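Local coordinates for protein isomaltodextranase (Arthrobacter globiformis, PDB 5AWP) that hydrolyses alpha-1,6-glucosidic linkages of dextran-type polysaccharides, releasing successive isomaltose units from the non-reducing ends of the chains, at residues 40-45 with 77-82; 122-127 with 199-204; 262-267 with 309-314. All coordinates share one frame; numbering follows the deposited sequence.

Contact 1: 40-45 with 77-82; sequences YWNIYG and IACTDG. With BGC (beta-D-glucopyranose), chain B; GLC (alpha-D-glucopyranose), chain C.
The ring of Tyr44 turns an edge toward Asp81. Carboxylate oxygen OD2 lies close to the ring plane, 3.9 Å from CD1, and the two planes stand 81° apart; glucose O4 approaches the same edge, and the rings of Phe48 and Phe317 also meet that of Tyr44. The Trp41 indole carries the Ile43 backbone N over one face, and Ala78 CB meets it obliquely, 4.2 Å from CE3. Tyr40, its CG between backbone N and carbonyl carbon (chi1 68°), brings CD2 to 3.6 Å from Cys79 CB. Tyr40, Trp41, Ala78 and Cys79 lie on strands 39-42 and 77-79, the first two parallel strands of a (beta/alpha)8 barrel, joined by a crossover through helix 56-69. Trp41 N to Ile77 O (2.9 Å, 169°) and Cys79 N to Trp41 O (2.8 Å) fix the pairing. At the end of its strand, Asn42 works both ways: OD1 caps the following helix by accepting from Tyr44 N, and ND2 donates to Asp81 OD1 (3.2 Å) toward the anti side but out of the carboxylate plane, the two groups nearly perpendicular. This probably helps hold the carboxylate, whose OD2 accepts from glucose O4 at 2.5 Å.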
# COMPACT_ATOMS: atom_id res chain seq x y z
N TYR A 40 0.80 8.12 10.64
CA TYR A 40 2.00 8.75 11.15
C TYR A 40 2.08 10.23 10.91
O TYR A 40 1.23 10.81 10.21
CB TYR A 40 3.26 8.02 10.65
CG TYR A 40 3.61 8.08 9.18
CD1 TYR A 40 3.02 7.21 8.26
CD2 TYR A 40 4.62 8.90 8.74
CE1 TYR A 40 3.39 7.23 6.92
CE2 TYR A 40 4.99 8.94 7.41
CZ TYR A 40 4.37 8.10 6.50
OH TYR A 40 4.80 8.12 5.19
N TRP A 41 3.10 10.84 11.52
CA TRP A 41 3.50 12.22 11.25
C TRP A 41 4.90 12.22 10.68
O TRP A 41 5.73 11.37 11.05
CB TRP A 41 3.47 13.04 12.54
CG TRP A 41 3.91 14.45 12.36
CD1 TRP A 41 3.14 15.49 11.98
CD2 TRP A 41 5.23 14.97 12.59
NE1 TRP A 41 3.89 16.64 11.92
CE2 TRP A 41 5.17 16.36 12.31
CE3 TRP A 41 6.44 14.42 13.03
CZ2 TRP A 41 6.28 17.18 12.42
CZ3 TRP A 41 7.54 15.24 13.16
CH2 TRP A 41 7.45 16.61 12.85
N ASN A 42 5.16 13.14 9.74
CA ASN A 42 6.46 13.26 9.12
C ASN A 42 6.93 14.73 9.15
O ASN A 42 6.12 15.65 9.05
CB ASN A 42 6.36 12.72 7.69
CG ASN A 42 7.67 12.75 6.95
OD1 ASN A 42 8.12 13.81 6.54
ND2 ASN A 42 8.28 11.58 6.75
N ILE A 43 8.24 14.92 9.28
CA ILE A 43 8.88 16.24 9.38
C ILE A 43 8.85 17.08 8.09
O ILE A 43 9.35 18.21 8.08
CB ILE A 43 10.37 16.12 9.80
CG1 ILE A 43 11.21 15.46 8.69
CG2 ILE A 43 10.53 15.33 11.09
CD1 ILE A 43 12.71 15.66 8.84
N TYR A 44 8.26 16.57 7.01
CA TYR A 44 8.28 17.24 5.71
C TYR A 44 7.72 18.66 5.76
O TYR A 44 8.19 19.52 5.02
CB TYR A 44 7.49 16.41 4.71
CG TYR A 44 7.61 16.81 3.25
CD1 TYR A 44 8.69 16.38 2.47
CD2 TYR A 44 6.63 17.58 2.63
CE1 TYR A 44 8.80 16.74 1.13
CE2 TYR A 44 6.72 17.92 1.29
CZ TYR A 44 7.78 17.48 0.55
OH TYR A 44 7.86 17.80 -0.77
N GLY A 45 6.73 18.90 6.62
CA GLY A 45 6.12 20.23 6.73
C GLY A 45 7.07 21.30 7.23
O GLY A 45 6.89 22.48 6.94
N ILE A 77 3.28 7.19 15.17
CA ILE A 77 4.63 7.15 14.65
C ILE A 77 5.03 8.58 14.29
O ILE A 77 4.30 9.26 13.58
CB ILE A 77 4.73 6.24 13.42
CG1 ILE A 77 4.59 4.78 13.83
CG2 ILE A 77 6.04 6.44 12.67
CD1 ILE A 77 4.19 3.88 12.68
N ALA A 78 6.16 9.04 14.82
CA ALA A 78 6.82 10.24 14.33
C ALA A 78 7.98 9.81 13.46
O ALA A 78 8.81 9.03 13.89
CB ALA A 78 7.32 11.11 15.47
N CYS A 79 8.00 10.31 12.22
CA CYS A 79 8.85 9.81 11.15
C CYS A 79 9.75 10.91 10.65
O CYS A 79 9.28 11.99 10.30
CB CYS A 79 8.00 9.28 9.99
SG CYS A 79 8.94 8.31 8.77
N THR A 80 11.05 10.66 10.65
CA THR A 80 12.00 11.57 10.03
C THR A 80 11.87 11.46 8.48
O THR A 80 11.16 10.63 7.95
CB THR A 80 13.43 11.33 10.53
OG1 THR A 80 13.88 10.02 10.13
CG2 THR A 80 13.50 11.43 12.06
N ASP A 81 12.53 12.37 7.77
CA ASP A 81 12.50 12.38 6.32
C ASP A 81 13.92 12.67 5.79
O ASP A 81 14.91 12.22 6.41
CB ASP A 81 11.47 13.40 5.82
CG ASP A 81 10.96 13.07 4.43
OD1 ASP A 81 10.21 12.09 4.29
OD2 ASP A 81 11.38 13.75 3.47
N GLY A 82 14.02 13.35 4.65
CA GLY A 82 15.29 13.56 3.98
C GLY A 82 16.10 14.65 4.64
O GLY A 82 15.99 14.88 5.83
C2 BGC B . 10.89 12.10 -1.96
C3 BGC B . 10.24 12.97 -0.90
C4 BGC B . 11.31 13.41 0.09
C5 BGC B . 12.42 14.14 -0.62
C6 BGC B . 13.55 14.48 0.35
C1 BGC B . 12.02 12.87 -2.63
O1 BGC B . 12.70 11.99 -3.52
O2 BGC B . 9.94 11.64 -2.95
O3 BGC B . 9.23 12.23 -0.20
O4 BGC B . 10.76 14.28 1.10
O5 BGC B . 12.96 13.31 -1.64
O6 BGC B . 14.55 15.15 -0.41
C1 GLC C . 15.46 15.80 0.47
C2 GLC C . 16.23 16.87 -0.32
C3 GLC C . 17.25 16.28 -1.27
C4 GLC C . 18.12 15.33 -0.46
C5 GLC C . 17.23 14.26 0.17
C6 GLC C . 18.02 13.25 0.99
O2 GLC C . 15.35 17.68 -1.06
O3 GLC C . 18.04 17.32 -1.78
O4 GLC C . 19.18 14.80 -1.24
O5 GLC C . 16.37 14.90 1.10
O6 GLC C . 18.79 13.85 2.01

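Contact 2: 122-127 with 199-204; sequences GVYYNP and RIDFLS. With BGC (beta-D-glucopyranose), chain B.
Tyr124 OH meets the Asp201 carboxylate with the ring and carboxylate planes 75° apart, donating to the anti lone pair of Asp201 OD2 at 2.7 Å. With its CG anti to the backbone N (chi1 175°), the tyrosine extends past Arg199, whose CG lies 4.1 Å from ring atom CD2, and reaches CB of Asp201 through CE2. The same OD2 accepts from the anomeric hydroxyl O1 of the bound glucose at 2.8 Å, so one oxygen has two hydroxyl partners. Its place beside the anomeric centre is consistent with Asp201 being the nucleophile, as in the near-identical enzyme. Phe202 turns its edge to the tyrosine: CE2 is 3.2 Å from Tyr124 OH, and CZ comes near O1 of the sugar. At the backbone of Asp201, Asn126 ND2 donates to Asp201 O (2.8 Å, 152°), tilted out of the carbonyl plane, while Leu203 CD2 packs 3.4 Å from that nitrogen. Asn126 also stands roughly at right angles to Ile200. Backbone pairing is short, resting chiefly on Arg199 N to Val123 O (2.8 Å). Strands 120-124 and 197-200 are parallel neighbours in the barrel, flanked by 77-79 and 242-245; helix 179-192 packs on Val123 and Pro127, and helix 223-237 on Ile200 and Leu203.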
# COMPACT_ATOMS: atom_id res chain seq x y z
N GLY A 122 9.71 6.51 13.37
CA GLY A 122 9.80 6.12 11.96
C GLY A 122 11.04 6.72 11.35
O GLY A 122 11.39 7.85 11.68
N VAL A 123 11.72 6.00 10.48
CA VAL A 123 12.98 6.48 9.93
C VAL A 123 12.98 6.49 8.40
O VAL A 123 12.60 5.50 7.76
CB VAL A 123 14.18 5.63 10.42
CG1 VAL A 123 15.44 6.03 9.68
CG2 VAL A 123 14.40 5.83 11.92
N TYR A 124 13.48 7.59 7.85
CA TYR A 124 13.78 7.71 6.42
C TYR A 124 15.26 7.46 6.25
O TYR A 124 16.08 8.26 6.73
CB TYR A 124 13.42 9.10 5.94
CG TYR A 124 13.77 9.49 4.53
CD1 TYR A 124 15.06 9.85 4.20
CD2 TYR A 124 12.78 9.61 3.53
CE1 TYR A 124 15.40 10.26 2.94
CE2 TYR A 124 13.13 10.02 2.24
CZ TYR A 124 14.46 10.35 1.97
OH TYR A 124 14.93 10.79 0.74
N TYR A 125 15.59 6.36 5.60
CA TYR A 125 16.98 6.12 5.19
C TYR A 125 17.03 5.00 4.19
O TYR A 125 16.14 4.12 4.17
CB TYR A 125 17.92 5.79 6.36
CG TYR A 125 19.33 6.31 6.11
CD1 TYR A 125 19.60 7.65 6.22
CD2 TYR A 125 20.37 5.46 5.74
CE1 TYR A 125 20.87 8.15 5.97
CE2 TYR A 125 21.66 5.96 5.50
CZ TYR A 125 21.89 7.31 5.62
OH TYR A 125 23.13 7.84 5.40
N ASN A 126 18.07 5.06 3.36
CA ASN A 126 18.32 4.05 2.36
C ASN A 126 19.56 3.27 2.78
O ASN A 126 20.62 3.85 2.85
CB ASN A 126 18.50 4.69 0.97
CG ASN A 126 18.63 3.65 -0.15
OD1 ASN A 126 19.17 2.56 0.04
ND2 ASN A 126 18.14 4.01 -1.34
N PRO A 127 19.43 1.95 3.01
CA PRO A 127 20.61 1.22 3.55
C PRO A 127 21.71 0.94 2.52
O PRO A 127 22.74 0.37 2.86
CB PRO A 127 20.01 -0.08 4.08
CG PRO A 127 18.77 -0.27 3.27
CD PRO A 127 18.23 1.10 2.97
N ARG A 199 11.45 4.10 5.59
CA ARG A 199 11.03 4.78 4.38
C ARG A 199 12.27 4.95 3.51
O ARG A 199 13.18 5.74 3.85
CB ARG A 199 10.45 6.12 4.79
CG ARG A 199 9.75 6.86 3.70
CD ARG A 199 8.70 7.84 4.26
NE ARG A 199 8.08 8.55 3.15
CZ ARG A 199 7.05 8.13 2.43
NH1 ARG A 199 6.47 6.96 2.66
NH2 ARG A 199 6.60 8.90 1.45
N ILE A 200 12.32 4.17 2.44
CA ILE A 200 13.51 3.97 1.62
C ILE A 200 13.34 4.67 0.26
O ILE A 200 12.58 4.25 -0.59
CB ILE A 200 13.77 2.47 1.39
CG1 ILE A 200 13.84 1.73 2.74
CG2 ILE A 200 15.03 2.28 0.57
CD1 ILE A 200 14.17 0.26 2.65
N ASP A 201 14.11 5.71 0.04
CA ASP A 201 13.93 6.57 -1.12
C ASP A 201 15.17 6.49 -2.01
O ASP A 201 16.22 6.02 -1.58
CB ASP A 201 13.72 8.00 -0.61
CG ASP A 201 13.28 8.99 -1.69
OD1 ASP A 201 12.84 8.55 -2.76
OD2 ASP A 201 13.37 10.21 -1.41
N PHE A 202 15.03 7.01 -3.23
CA PHE A 202 16.12 7.18 -4.20
C PHE A 202 16.62 5.89 -4.87
O PHE A 202 17.68 5.89 -5.54
CB PHE A 202 17.27 8.04 -3.63
CG PHE A 202 16.89 9.49 -3.48
CD1 PHE A 202 16.82 10.32 -4.60
CD2 PHE A 202 16.55 10.02 -2.25
CE1 PHE A 202 16.44 11.64 -4.48
CE2 PHE A 202 16.16 11.35 -2.12
CZ PHE A 202 16.11 12.16 -3.24
N LEU A 203 15.85 4.80 -4.80
CA LEU A 203 16.34 3.56 -5.44
C LEU A 203 16.25 3.57 -6.96
O LEU A 203 16.94 2.78 -7.61
CB LEU A 203 15.71 2.30 -4.88
CG LEU A 203 16.14 1.89 -3.45
CD1 LEU A 203 15.25 0.80 -2.93
CD2 LEU A 203 17.60 1.42 -3.40
N SER A 204 15.42 4.44 -7.53
CA SER A 204 15.39 4.58 -8.97
C SER A 204 16.65 5.34 -9.42
O SER A 204 17.23 5.02 -10.47
CB SER A 204 14.08 5.23 -9.46
OG SER A 204 14.01 5.27 -10.90
C2 BGC B . 10.89 12.10 -1.96
C3 BGC B . 10.24 12.97 -0.90
C4 BGC B . 11.31 13.41 0.09
C5 BGC B . 12.42 14.14 -0.62
C6 BGC B . 13.55 14.48 0.35
C1 BGC B . 12.02 12.87 -2.63
O1 BGC B . 12.70 11.99 -3.52
O2 BGC B . 9.94 11.64 -2.95
O3 BGC B . 9.23 12.23 -0.20
O4 BGC B . 10.76 14.28 1.10
O5 BGC B . 12.96 13.31 -1.64
O6 BGC B . 14.55 15.15 -0.41

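Contact 3: 262-267 with 309-314; sequences DLVRIN and GQLILD. With BGC (beta-D-glucopyranose), chain B.
Backbone hydrogen bonds join Asp262, Val264 and Ile266 to Ile312 and Asp314. Ile312 N donates to Asp262 O (2.8 Å, 167°), Val264 N to Ile312 O, Asp314 N to Val264 O (2.8 Å), and Ile266 N to Asp314 O, the alternation expected of a parallel pair. Apolar packing occupies both faces of the sheet. On one, Leu263 CG meets Ile312 CG2 at 3.8 Å; on the other, Val264 CG2 touches Leu313 CD2 at 3.9 Å, those side chains lying alongside, and the Leu311 side chain crosses that of Val264 at about a right angle. Arg265 meets Asp314 through aliphatic carbon, CG lying 3.4 Å from OD2; the charged atoms stay apart (Arg265 NE to Asp314 OD2 5.3 Å), and OD2 forms its salt bridge with Arg199. Among polar contacts, bends at chi2 (-90°) and chi3 (-57°) turn the guanidinium back toward Asn267, where NE and NH2 both grip Asn267 O side-on, NH2 at 2.7 Å, while NH1 donates to glucose O2 (3.1 Å). Asp269 and Asp316 form salt bridges with the same guanidinium. Asp262 corresponds to the proton donor of a close relative, but its OD1 is held by Arg27 and Ser29 and its OD2 by Val243 N, far from the glucose, so this geometry gives no support for that role. Strand 242-245 flanks 263-265; helix 251-260 packs on Val264 and Leu311, helix 295-302 on Ile266 and Leu313.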
# COMPACT_ATOMS: atom_id res chain seq x y z
N ASP A 262 6.35 -3.36 1.17
CA ASP A 262 4.98 -3.25 1.66
C ASP A 262 4.23 -2.07 1.07
O ASP A 262 3.02 -2.20 0.78
CB ASP A 262 4.96 -3.13 3.19
CG ASP A 262 5.56 -4.34 3.88
OD1 ASP A 262 5.22 -5.46 3.47
OD2 ASP A 262 6.38 -4.14 4.80
N LEU A 263 4.89 -0.92 0.99
CA LEU A 263 4.29 0.30 0.43
C LEU A 263 5.09 0.76 -0.78
O LEU A 263 6.32 0.66 -0.78
CB LEU A 263 4.29 1.46 1.45
CG LEU A 263 3.17 1.51 2.49
CD1 LEU A 263 3.32 0.45 3.55
CD2 LEU A 263 3.13 2.88 3.16
N VAL A 264 4.38 1.30 -1.78
CA VAL A 264 5.01 2.06 -2.88
C VAL A 264 4.35 3.43 -3.09
O VAL A 264 3.12 3.55 -3.09
CB VAL A 264 4.99 1.28 -4.21
CG1 VAL A 264 5.95 0.09 -4.14
CG2 VAL A 264 3.58 0.82 -4.57
N ARG A 265 5.16 4.46 -3.26
CA ARG A 265 4.66 5.78 -3.65
C ARG A 265 4.08 5.70 -5.06
O ARG A 265 4.67 5.08 -5.95
CB ARG A 265 5.77 6.86 -3.58
CG ARG A 265 5.85 7.55 -2.22
CD ARG A 265 4.96 8.79 -2.12
NE ARG A 265 5.34 9.71 -3.20
CZ ARG A 265 6.43 10.49 -3.18
NH1 ARG A 265 7.19 10.53 -2.11
NH2 ARG A 265 6.77 11.21 -4.24
N ILE A 266 2.90 6.31 -5.23
CA ILE A 266 2.21 6.28 -6.52
C ILE A 266 2.04 7.66 -7.16
O ILE A 266 1.31 7.77 -8.14
CB ILE A 266 0.84 5.54 -6.42
CG1 ILE A 266 -0.06 6.05 -5.28
CG2 ILE A 266 1.10 4.04 -6.24
CD1 ILE A 266 -0.48 7.51 -5.33
N ASN A 267 2.74 8.66 -6.60
CA ASN A 267 2.65 10.08 -7.00
C ASN A 267 3.97 10.86 -6.84
O ASN A 267 4.88 10.47 -6.08
CB ASN A 267 1.57 10.81 -6.20
CG ASN A 267 1.79 10.76 -4.69
OD1 ASN A 267 2.44 9.84 -4.16
ND2 ASN A 267 1.26 11.76 -3.99
N GLY A 309 -2.07 -8.66 1.26
CA GLY A 309 -0.93 -9.44 0.84
C GLY A 309 -0.22 -8.94 -0.40
O GLY A 309 0.83 -9.47 -0.74
N GLN A 310 -0.79 -7.96 -1.10
CA GLN A 310 -0.15 -7.36 -2.28
C GLN A 310 0.59 -6.10 -1.83
O GLN A 310 1.42 -6.21 -0.95
CB GLN A 310 -1.18 -7.11 -3.37
CG GLN A 310 -1.94 -8.37 -3.77
CD GLN A 310 -0.99 -9.50 -4.20
OE1 GLN A 310 -0.11 -9.31 -5.05
NE2 GLN A 310 -1.17 -10.67 -3.63
N LEU A 311 0.31 -4.91 -2.39
CA LEU A 311 0.97 -3.69 -1.94
C LEU A 311 -0.03 -2.74 -1.32
O LEU A 311 -1.21 -2.70 -1.71
CB LEU A 311 1.67 -2.98 -3.12
CG LEU A 311 3.02 -3.54 -3.55
CD1 LEU A 311 3.41 -3.07 -4.95
CD2 LEU A 311 4.07 -3.18 -2.52
N ILE A 312 0.46 -1.94 -0.38
CA ILE A 312 -0.25 -0.74 0.07
C ILE A 312 0.24 0.46 -0.76
O ILE A 312 1.43 0.70 -0.84
CB ILE A 312 -0.01 -0.48 1.56
CG1 ILE A 312 -0.69 -1.59 2.36
CG2 ILE A 312 -0.57 0.90 1.95
CD1 ILE A 312 -0.26 -1.73 3.81
N LEU A 313 -0.67 1.22 -1.36
CA LEU A 313 -0.28 2.34 -2.19
C LEU A 313 -0.13 3.60 -1.33
O LEU A 313 -0.98 3.88 -0.48
CB LEU A 313 -1.31 2.54 -3.31
CG LEU A 313 -1.60 1.30 -4.15
CD1 LEU A 313 -2.55 1.65 -5.29
CD2 LEU A 313 -0.30 0.68 -4.70
N ASP A 314 0.97 4.32 -1.55
CA ASP A 314 1.37 5.42 -0.70
C ASP A 314 1.15 6.72 -1.46
O ASP A 314 1.81 6.99 -2.47
CB ASP A 314 2.83 5.19 -0.27
CG ASP A 314 3.44 6.34 0.52
OD1 ASP A 314 2.71 7.29 0.88
OD2 ASP A 314 4.66 6.29 0.74
C2 BGC B . 10.89 12.10 -1.96
C3 BGC B . 10.24 12.97 -0.90
C4 BGC B . 11.31 13.41 0.09
C5 BGC B . 12.42 14.14 -0.62
C6 BGC B . 13.55 14.48 0.35
C1 BGC B . 12.02 12.87 -2.63
O1 BGC B . 12.70 11.99 -3.52
O2 BGC B . 9.94 11.64 -2.95
O3 BGC B . 9.23 12.23 -0.20
O4 BGC B . 10.76 14.28 1.10
O5 BGC B . 12.96 13.31 -1.64
O6 BGC B . 14.55 15.15 -0.41

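How the contacts relate
All three contacts belong to one parallel barrel sheet and meet the same glucose, joined through its O6 to C1 of the second sugar as isomaltose. Contacts 1 and 2, centres about 13 Å apart, are direct neighbours: Ala78 O lies 2.7 Å from Gly122 N, a probable hydrogen bond. Contacts 2 and 3, centres about 14 Å apart, are tied by a salt bridge, Arg199 NH1 to Asp314 OD2 at 2.7 Å. Contacts 1 and 3 do not touch, their nearest atoms being about 5 Å apart; they converge through the ligand, with contact 1 at O4, contact 2 at O1 and contact 3 at O2. The side chains of Asp81 and Arg265 each lie about 6 Å from that of Asp201, the probable nucleophile.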